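Local coordinates for uncharacterized protein Q99UF4 (Staphylococcus aureus, PDB 3B2N) that probably acts as a DNA-binding response regulator of the LuxR family, its receiver domain taking part in control of transcription, at residues K43-Y48 with A69-K74. Sequence-based numbering, arbitrary orientation.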
loop_
_atom_site.group_PDB
_atom_site.type_symbol
_atom_site.label_atom_id
_atom_site.label_comp_id
_atom_site.label_asym_id
_atom_site.label_seq_id
_atom_site.Cartn_x
_atom_site.Cartn_y
_atom_site.Cartn_z
ATOM N N LYS A 43 -7.041 -2.754 10.625
ATOM C CA LYS A 43 -6.781 -3.217 11.974
ATOM C C LYS A 43 -5.287 -3.477 12.205
ATOM O O LYS A 43 -4.731 -3.030 13.198
ATOM C CB LYS A 43 -7.621 -4.468 12.339
ATOM C CG LYS A 43 -9.174 -4.363 12.240
ATOM C CD LYS A 43 -9.810 -2.989 12.590
ATOM C CE LYS A 43 -9.642 -2.531 14.070
ATOM N NZ LYS A 43 -10.722 -2.961 15.045
ATOM N N LEU A 44 -4.641 -4.186 11.285
ATOM C CA LEU A 44 -3.188 -4.404 11.349
ATOM C C LEU A 44 -2.425 -3.069 11.406
ATOM O O LEU A 44 -1.530 -2.892 12.218
ATOM C CB LEU A 44 -2.720 -5.243 10.155
ATOM C CG LEU A 44 -3.230 -6.678 10.180
ATOM C CD1 LEU A 44 -3.265 -7.285 8.796
ATOM C CD2 LEU A 44 -2.371 -7.502 11.115
ATOM N N ILE A 45 -2.793 -2.140 10.544
ATOM C CA ILE A 45 -2.179 -0.812 10.536
ATOM C C ILE A 45 -2.264 -0.113 11.907
ATOM O O ILE A 45 -1.264 0.391 12.415
ATOM C CB ILE A 45 -2.790 0.050 9.390
ATOM C CG1 ILE A 45 -2.380 -0.511 8.019
ATOM C CG2 ILE A 45 -2.403 1.540 9.477
ATOM C CD1 ILE A 45 -3.254 0.013 6.865
ATOM N N GLU A 46 -3.445 -0.100 12.519
ATOM C CA GLU A 46 -3.588 0.513 13.851
ATOM C C GLU A 46 -2.824 -0.266 14.930
ATOM O O GLU A 46 -2.212 0.330 15.809
ATOM C CB GLU A 46 -5.061 0.684 14.245
ATOM C CG GLU A 46 -5.789 1.680 13.385
ATOM C CD GLU A 46 -7.296 1.637 13.570
ATOM O OE1 GLU A 46 -7.919 2.726 13.490
ATOM O OE2 GLU A 46 -7.857 0.528 13.797
ATOM N N GLU A 47 -2.851 -1.590 14.853
ATOM C CA GLU A 47 -2.072 -2.409 15.762
ATOM C C GLU A 47 -0.559 -2.159 15.630
ATOM O O GLU A 47 0.109 -1.951 16.656
ATOM C CB GLU A 47 -2.385 -3.904 15.587
ATOM C CG GLU A 47 -1.652 -4.823 16.571
ATOM C CD GLU A 47 -1.636 -6.300 16.145
ATOM O OE1 GLU A 47 -1.069 -7.128 16.898
ATOM O OE2 GLU A 47 -2.186 -6.648 15.072
ATOM N N TYR A 48 -0.025 -2.180 14.397
ATOM C CA TYR A 48 1.447 -2.193 14.195
ATOM C C TYR A 48 2.107 -0.840 13.895
ATOM O O TYR A 48 3.333 -0.729 13.987
ATOM C CB TYR A 48 1.868 -3.181 13.101
ATOM C CG TYR A 48 1.726 -4.632 13.463
ATOM C CD1 TYR A 48 2.658 -5.258 14.305
ATOM C CD2 TYR A 48 0.663 -5.399 12.951
ATOM C CE1 TYR A 48 2.523 -6.608 14.643
ATOM C CE2 TYR A 48 0.508 -6.728 13.274
ATOM C CZ TYR A 48 1.445 -7.345 14.118
ATOM O OH TYR A 48 1.303 -8.684 14.439
ATOM N N ALA A 69 -8.378 6.807 3.036
ATOM C CA ALA A 69 -9.197 7.865 3.624
ATOM C C ALA A 69 -9.183 7.807 5.144
ATOM O O ALA A 69 -9.111 8.849 5.802
ATOM C CB ALA A 69 -10.645 7.859 3.083
ATOM N N GLU A 70 -9.233 6.593 5.711
ATOM C CA GLU A 70 -9.316 6.497 7.175
ATOM C C GLU A 70 -7.999 6.858 7.837
ATOM O O GLU A 70 -7.987 7.490 8.894
ATOM C CB GLU A 70 -9.763 5.104 7.642
ATOM C CG GLU A 70 -10.249 5.105 9.075
ATOM C CD GLU A 70 -10.737 3.749 9.514
ATOM O OE1 GLU A 70 -11.345 3.031 8.681
ATOM O OE2 GLU A 70 -10.520 3.397 10.698
ATOM N N ILE A 71 -6.888 6.439 7.229
ATOM C CA ILE A 71 -5.539 6.807 7.730
ATOM C C ILE A 71 -5.400 8.338 7.756
ATOM O O ILE A 71 -4.795 8.920 8.699
ATOM C CB ILE A 71 -4.454 6.184 6.812
ATOM C CG1 ILE A 71 -4.458 4.673 6.957
ATOM C CG2 ILE A 71 -3.006 6.710 7.122
ATOM C CD1 ILE A 71 -3.639 3.981 5.864
ATOM N N ARG A 72 -5.955 8.997 6.737
ATOM C CA ARG A 72 -5.839 10.462 6.682
ATOM C C ARG A 72 -6.780 11.130 7.682
ATOM O O ARG A 72 -6.354 12.011 8.385
ATOM C CB ARG A 72 -6.047 11.012 5.272
ATOM C CG ARG A 72 -4.994 10.515 4.295
ATOM C CD ARG A 72 -3.587 10.983 4.590
ATOM N NE ARG A 72 -2.650 10.597 3.533
ATOM C CZ ARG A 72 -1.513 9.935 3.738
ATOM N NH1 ARG A 72 -0.743 9.622 2.704
ATOM N NH2 ARG A 72 -1.140 9.597 4.979
ATOM N N LYS A 73 -8.028 10.667 7.784
ATOM C CA LYS A 73 -8.967 11.201 8.779
ATOM C C LYS A 73 -8.321 11.177 10.162
ATOM O O LYS A 73 -8.459 12.127 10.930
ATOM C CB LYS A 73 -10.306 10.427 8.790
ATOM C CG LYS A 73 -11.139 10.496 7.471
ATOM C CD LYS A 73 -11.934 11.822 7.239
ATOM C CE LYS A 73 -12.673 11.807 5.859
ATOM N NZ LYS A 73 -13.384 13.088 5.437
ATOM N N LYS A 74 -7.575 10.120 10.461
ATOM C CA LYS A 74 -6.990 9.953 11.788
ATOM C C LYS A 74 -5.604 10.536 11.928
ATOM O O LYS A 74 -4.980 10.374 12.972
ATOM C CB LYS A 74 -6.905 8.481 12.160
ATOM C CG LYS A 74 -8.224 7.780 12.262
ATOM C CD LYS A 74 -7.958 6.369 12.698
ATOM C CE LYS A 74 -9.105 5.817 13.525
ATOM N NZ LYS A 74 -9.756 4.706 12.785
#
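K74 reaches back from the turn that ends helix 64-73, and its ammonium is shared by two carboxylates, E46 on helix 38-48 and E70 one turn earlier on its own helix. NZ gives a hydrogen bond to E46 OE1 at 2.8 Å, meeting that oxygen nearly along its C-O bond, and forms a salt bridge with E70 OE2 at 2.6 Å. The lysine starts out extended, then bends at its third and fourth torsions (149° and 114°), which brings its end round to the acids; E46 stays extended beyond CG and crosses it at about a right angle. E46 OE1 and E70 OE2 lie 3.9 Å apart, and the shared ammonium probably offsets their repulsion. On the buried side of this network, I45 and I71 meet through their CD1 methyls at 4.1 Å, the side chains again roughly perpendicular. In I71, CG1 lies anti to the carbonyl carbon (chi1 -68°), which turns CD1 toward I45. I45 also packs on I7 of strand 4-9, and M42 touches both E70 and I71. A buried apolar contact and a salt-bridge network nearer the surface thus join two neighbouring helices in the CheY-like alternating beta-alpha fold of a receiver domain.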